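Local coordinates for protein cellulase (Xanthomonas axonopodis pv. citri, PDB 5HOS) that probably hydrolyses internal beta-1,4-glucosidic bonds of cellulose and related glucans, as an endoglucanase of glycoside hydrolase family 5, at residues 135-144 with 174-184. Numbering follows the deposited sequence. Where two conformers were deposited one is given.
Sequences FNDLWRRLAI and ASIDTIRKTGA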
loop_
_atom_site.group_PDB
_atom_site.type_symbol
_atom_site.label_atom_id
_atom_site.label_comp_id
_atom_site.label_asym_id
_atom_site.label_seq_id
_atom_site.Cartn_x
_atom_site.Cartn_y
_atom_site.Cartn_z
ATOM N N PHE A 135 14.500 -2.967 11.650
ATOM C CA PHE A 135 13.194 -3.094 11.018
ATOM C C PHE A 135 12.249 -3.920 11.889
ATOM O O PHE A 135 11.074 -3.545 12.076
ATOM C CB PHE A 135 13.368 -3.700 9.617
ATOM C CG PHE A 135 12.109 -3.739 8.783
ATOM C CD1 PHE A 135 11.271 -2.621 8.670
ATOM C CD2 PHE A 135 11.792 -4.879 8.063
ATOM C CE1 PHE A 135 10.138 -2.659 7.881
ATOM C CE2 PHE A 135 10.653 -4.923 7.271
ATOM C CZ PHE A 135 9.826 -3.816 7.186
ATOM N N ASN A 136 12.762 -5.018 12.441
ATOM C CA ASN A 136 11.991 -5.851 13.368
ATOM C C ASN A 136 11.424 -5.050 14.540
ATOM O O ASN A 136 10.277 -5.253 14.937
ATOM C CB ASN A 136 12.845 -6.982 13.950
ATOM C CG ASN A 136 13.146 -8.090 12.956
ATOM O OD1 ASN A 136 12.560 -8.177 11.877
ATOM N ND2 ASN A 136 14.075 -8.961 13.335
ATOM N N ASP A 137 12.235 -4.151 15.099
ATOM C CA ASP A 137 11.809 -3.390 16.269
ATOM C C ASP A 137 10.652 -2.447 15.951
ATOM O O ASP A 137 9.737 -2.323 16.753
ATOM C CB ASP A 137 12.957 -2.608 16.881
ATOM C CG ASP A 137 12.558 -1.940 18.162
ATOM O OD1 ASP A 137 12.408 -2.656 19.172
ATOM O OD2 ASP A 137 12.344 -0.708 18.145
ATOM N N LEU A 138 10.696 -1.781 14.791
ATOM C CA LEU A 138 9.544 -0.973 14.350
ATOM C C LEU A 138 8.268 -1.805 14.367
ATOM O O LEU A 138 7.267 -1.409 14.970
ATOM C CB LEU A 138 9.746 -0.414 12.936
ATOM C CG LEU A 138 8.532 0.275 12.282
ATOM C CD1 LEU A 138 8.148 1.542 13.019
ATOM C CD2 LEU A 138 8.786 0.567 10.812
ATOM N N TRP A 139 8.308 -2.946 13.683
ATOM C CA TRP A 139 7.108 -3.776 13.529
ATOM C C TRP A 139 6.659 -4.462 14.815
ATOM O O TRP A 139 5.465 -4.677 14.987
ATOM C CB TRP A 139 7.210 -4.741 12.336
ATOM C CG TRP A 139 6.781 -4.026 11.089
ATOM C CD1 TRP A 139 7.553 -3.695 10.019
ATOM C CD2 TRP A 139 5.487 -3.464 10.846
ATOM N NE1 TRP A 139 6.815 -2.988 9.108
ATOM C CE2 TRP A 139 5.542 -2.823 9.592
ATOM C CE3 TRP A 139 4.285 -3.444 11.565
ATOM C CZ2 TRP A 139 4.427 -2.187 9.023
ATOM C CZ3 TRP A 139 3.172 -2.804 11.004
ATOM C CH2 TRP A 139 3.255 -2.180 9.745
ATOM N N ARG A 140 7.596 -4.782 15.708
ATOM C CA ARG A 140 7.233 -5.258 17.047
ATOM C C ARG A 140 6.377 -4.213 17.761
ATOM O O ARG A 140 5.302 -4.525 18.281
ATOM C CB ARG A 140 8.480 -5.562 17.889
ATOM C CG ARG A 140 8.180 -6.217 19.235
ATOM C CD ARG A 140 9.437 -6.455 20.058
ATOM N NE ARG A 140 10.201 -5.223 20.259
ATOM C CZ ARG A 140 9.924 -4.262 21.146
ATOM N NH1 ARG A 140 8.878 -4.349 21.971
ATOM N NH2 ARG A 140 10.708 -3.194 21.210
ATOM N N ARG A 141 6.858 -2.972 17.761
ATOM C CA ARG A 141 6.176 -1.865 18.439
ATOM C C ARG A 141 4.838 -1.513 17.799
ATOM O O ARG A 141 3.881 -1.253 18.504
ATOM C CB ARG A 141 7.082 -0.635 18.503
ATOM C CG ARG A 141 8.313 -0.847 19.376
ATOM C CD ARG A 141 9.222 0.365 19.334
ATOM N NE ARG A 141 10.473 0.192 20.085
ATOM C CZ ARG A 141 10.622 0.361 21.400
ATOM N NH1 ARG A 141 9.602 0.694 22.189
ATOM N NH2 ARG A 141 11.824 0.187 21.939
ATOM N N LEU A 142 4.772 -1.507 16.466
ATOM C CA LEU A 142 3.495 -1.249 15.783
ATOM C C LEU A 142 2.515 -2.378 16.032
ATOM O O LEU A 142 1.331 -2.124 16.243
ATOM C CB LEU A 142 3.663 -1.054 14.281
ATOM C CG LEU A 142 3.899 0.374 13.797
ATOM C CD1 LEU A 142 4.261 0.339 12.321
ATOM C CD2 LEU A 142 2.675 1.253 14.018
ATOM N N ALA A 143 3.009 -3.617 15.993
ATOM C CA ALA A 143 2.154 -4.772 16.233
ATOM C C ALA A 143 1.548 -4.714 17.631
ATOM O O ALA A 143 0.361 -5.002 17.794
ATOM C CB ALA A 143 2.910 -6.069 16.036
ATOM N N ILE A 144 2.356 -4.334 18.625
ATOM C CA ILE A 144 1.868 -4.197 20.000
ATOM C C ILE A 144 0.818 -3.083 20.089
ATOM O O ILE A 144 -0.230 -3.282 20.691
ATOM C CB ILE A 144 3.029 -3.981 21.012
ATOM C CG1 ILE A 144 3.856 -5.273 21.129
ATOM C CG2 ILE A 144 2.498 -3.577 22.389
ATOM C CD1 ILE A 144 5.239 -5.099 21.729
ATOM N N ALA A 174 11.642 -11.876 8.566
ATOM C CA ALA A 174 12.006 -11.572 9.943
ATOM C C ALA A 174 10.961 -10.667 10.602
ATOM O O ALA A 174 10.585 -10.896 11.747
ATOM C CB ALA A 174 13.381 -10.936 9.998
ATOM N N SER A 175 10.480 -9.656 9.874
ATOM C CA SER A 175 9.466 -8.757 10.427
ATOM C C SER A 175 8.114 -9.468 10.608
ATOM O O SER A 175 7.424 -9.229 11.599
ATOM C CB SER A 175 9.324 -7.483 9.581
ATOM O OG SER A 175 8.778 -7.776 8.308
ATOM N N ILE A 176 7.750 -10.352 9.678
ATOM C CA ILE A 176 6.524 -11.167 9.814
ATOM C C ILE A 176 6.603 -12.016 11.085
ATOM O O ILE A 176 5.671 -12.029 11.898
ATOM C CB ILE A 176 6.291 -12.074 8.583
ATOM C CG1 ILE A 176 5.924 -11.234 7.352
ATOM C CG2 ILE A 176 5.217 -13.130 8.835
ATOM C CD1 ILE A 176 6.154 -11.947 6.036
ATOM N N ASP A 177 7.722 -12.707 11.260
ATOM C CA ASP A 177 7.917 -13.545 12.456
ATOM C C ASP A 177 7.839 -12.719 13.750
ATOM O O ASP A 177 7.223 -13.146 14.741
ATOM C CB ASP A 177 9.245 -14.317 12.383
ATOM C CG ASP A 177 9.244 -15.411 11.315
ATOM O OD1 ASP A 177 8.181 -15.729 10.728
ATOM O OD2 ASP A 177 10.326 -15.976 11.061
ATOM N N THR A 178 8.449 -11.535 13.727
ATOM C CA THR A 178 8.424 -10.617 14.865
ATOM C C THR A 178 7.002 -10.185 15.213
ATOM O O THR A 178 6.611 -10.196 16.376
ATOM C CB THR A 178 9.288 -9.379 14.568
ATOM O OG1 THR A 178 10.637 -9.800 14.322
ATOM C CG2 THR A 178 9.259 -8.396 15.723
ATOM N N ILE A 179 6.237 -9.817 14.189
ATOM C CA ILE A 179 4.849 -9.441 14.372
ATOM C C ILE A 179 4.071 -10.576 15.033
ATOM O O ILE A 179 3.353 -10.340 16.005
ATOM C CB ILE A 179 4.191 -9.005 13.047
ATOM C CG1 ILE A 179 4.771 -7.648 12.628
ATOM C CG2 ILE A 179 2.677 -8.882 13.191
ATOM C CD1 ILE A 179 4.524 -7.288 11.182
ATOM N N ARG A 180 4.229 -11.789 14.519
ATOM C CA ARG A 180 3.490 -12.942 15.056
ATOM C C ARG A 180 3.911 -13.314 16.462
ATOM O O ARG A 180 3.079 -13.776 17.258
ATOM C CB ARG A 180 3.578 -14.159 14.115
ATOM C CG ARG A 180 2.918 -13.979 12.749
ATOM C CD ARG A 180 1.628 -13.170 12.797
ATOM N NE ARG A 180 0.947 -13.144 11.508
ATOM C CZ ARG A 180 -0.025 -12.295 11.188
ATOM N NH1 ARG A 180 -0.465 -11.393 12.072
ATOM N NH2 ARG A 180 -0.559 -12.338 9.973
ATOM N N LYS A 181 5.178 -13.091 16.794
ATOM C CA LYS A 181 5.642 -13.374 18.147
ATOM C C LYS A 181 4.966 -12.448 19.185
ATOM O O LYS A 181 4.838 -12.836 20.342
ATOM C CB LYS A 181 7.171 -13.331 18.233
ATOM C CG LYS A 181 7.725 -14.124 19.404
ATOM C CD LYS A 181 9.215 -14.385 19.295
ATOM C CE LYS A 181 9.654 -15.358 20.383
ATOM N NZ LYS A 181 11.135 -15.443 20.483
ATOM N N THR A 182 4.478 -11.268 18.767
ATOM C CA THR A 182 3.701 -10.398 19.673
ATOM C C THR A 182 2.305 -10.933 19.992
ATOM O O THR A 182 1.678 -10.466 20.935
ATOM C CB THR A 182 3.480 -8.971 19.137
ATOM O OG1 THR A 182 2.562 -9.002 18.033
ATOM C CG2 THR A 182 4.788 -8.305 18.734
ATOM N N GLY A 183 1.813 -11.870 19.187
ATOM C CA GLY A 183 0.451 -12.395 19.306
ATOM C C GLY A 183 -0.550 -11.696 18.401
ATOM O O GLY A 183 -1.689 -12.118 18.294
ATOM N N ALA A 184 -0.120 -10.638 17.719
ATOM C CA ALA A 184 -0.989 -9.893 16.826
ATOM C C ALA A 184 -1.462 -10.755 15.662
ATOM O O ALA A 184 -0.651 -11.403 14.990
ATOM C CB ALA A 184 -0.255 -8.675 16.298
#
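With chi1 at -60°, Thr-178 sets its hydroxyl beside its own backbone N and its methyl anti to it, and the methyl reaches helix 132-145: CG2 comes 3.7 Å from CB of Arg-140, while OG1 turns back to donate to Ala-174 O. That carbonyl oxygen is gripped twice, by N and OG1 of Thr-178, which reach it from opposite faces of its plane. One turn on, Thr-182 is turned differently (chi1 71°): OG1 sits between backbone N and carbonyl carbon, donates to Ile-179 O in the carbonyl plane at 2.6 Å, and accepts from Ala-184 N, closing an ST turn as the chain leaves the helix through Gly-183. The same OG1 lies 3.6 Å from CB of Ala-143, and the Thr-182 methyl lies against CG1 of Ile-144.

The two helices belong to the outer layer of a (beta/alpha)8 barrel, the fold of family 5 glycoside hydrolases; they follow the third and fourth strands and run side by side, their axes 8.4 Å apart at closest approach and inclined by 32°. Toward the barrel the packing becomes apolar. Ile-179 lies alongside Trp-139, pointing the same way, with CG1 3.8 Å from CB of Trp-139 and CD1 next to CE3 of its ring. Leu-142 CD1 sits over one face of the indole, toward its rim, CE1 of Phe-135 meets its edge in plane, and NE1 bonds to Leu-156 O, together limiting its rotation. Ser-175 brings CB to 3.7 Å from CE2 of Phe-135, while its OG hydrogen-bonds to Ala-172 O within its own helix. Near the chain's departure from helix 165-181, the methyl of Ala-184 rests 4.1 Å from CB of Ala-143.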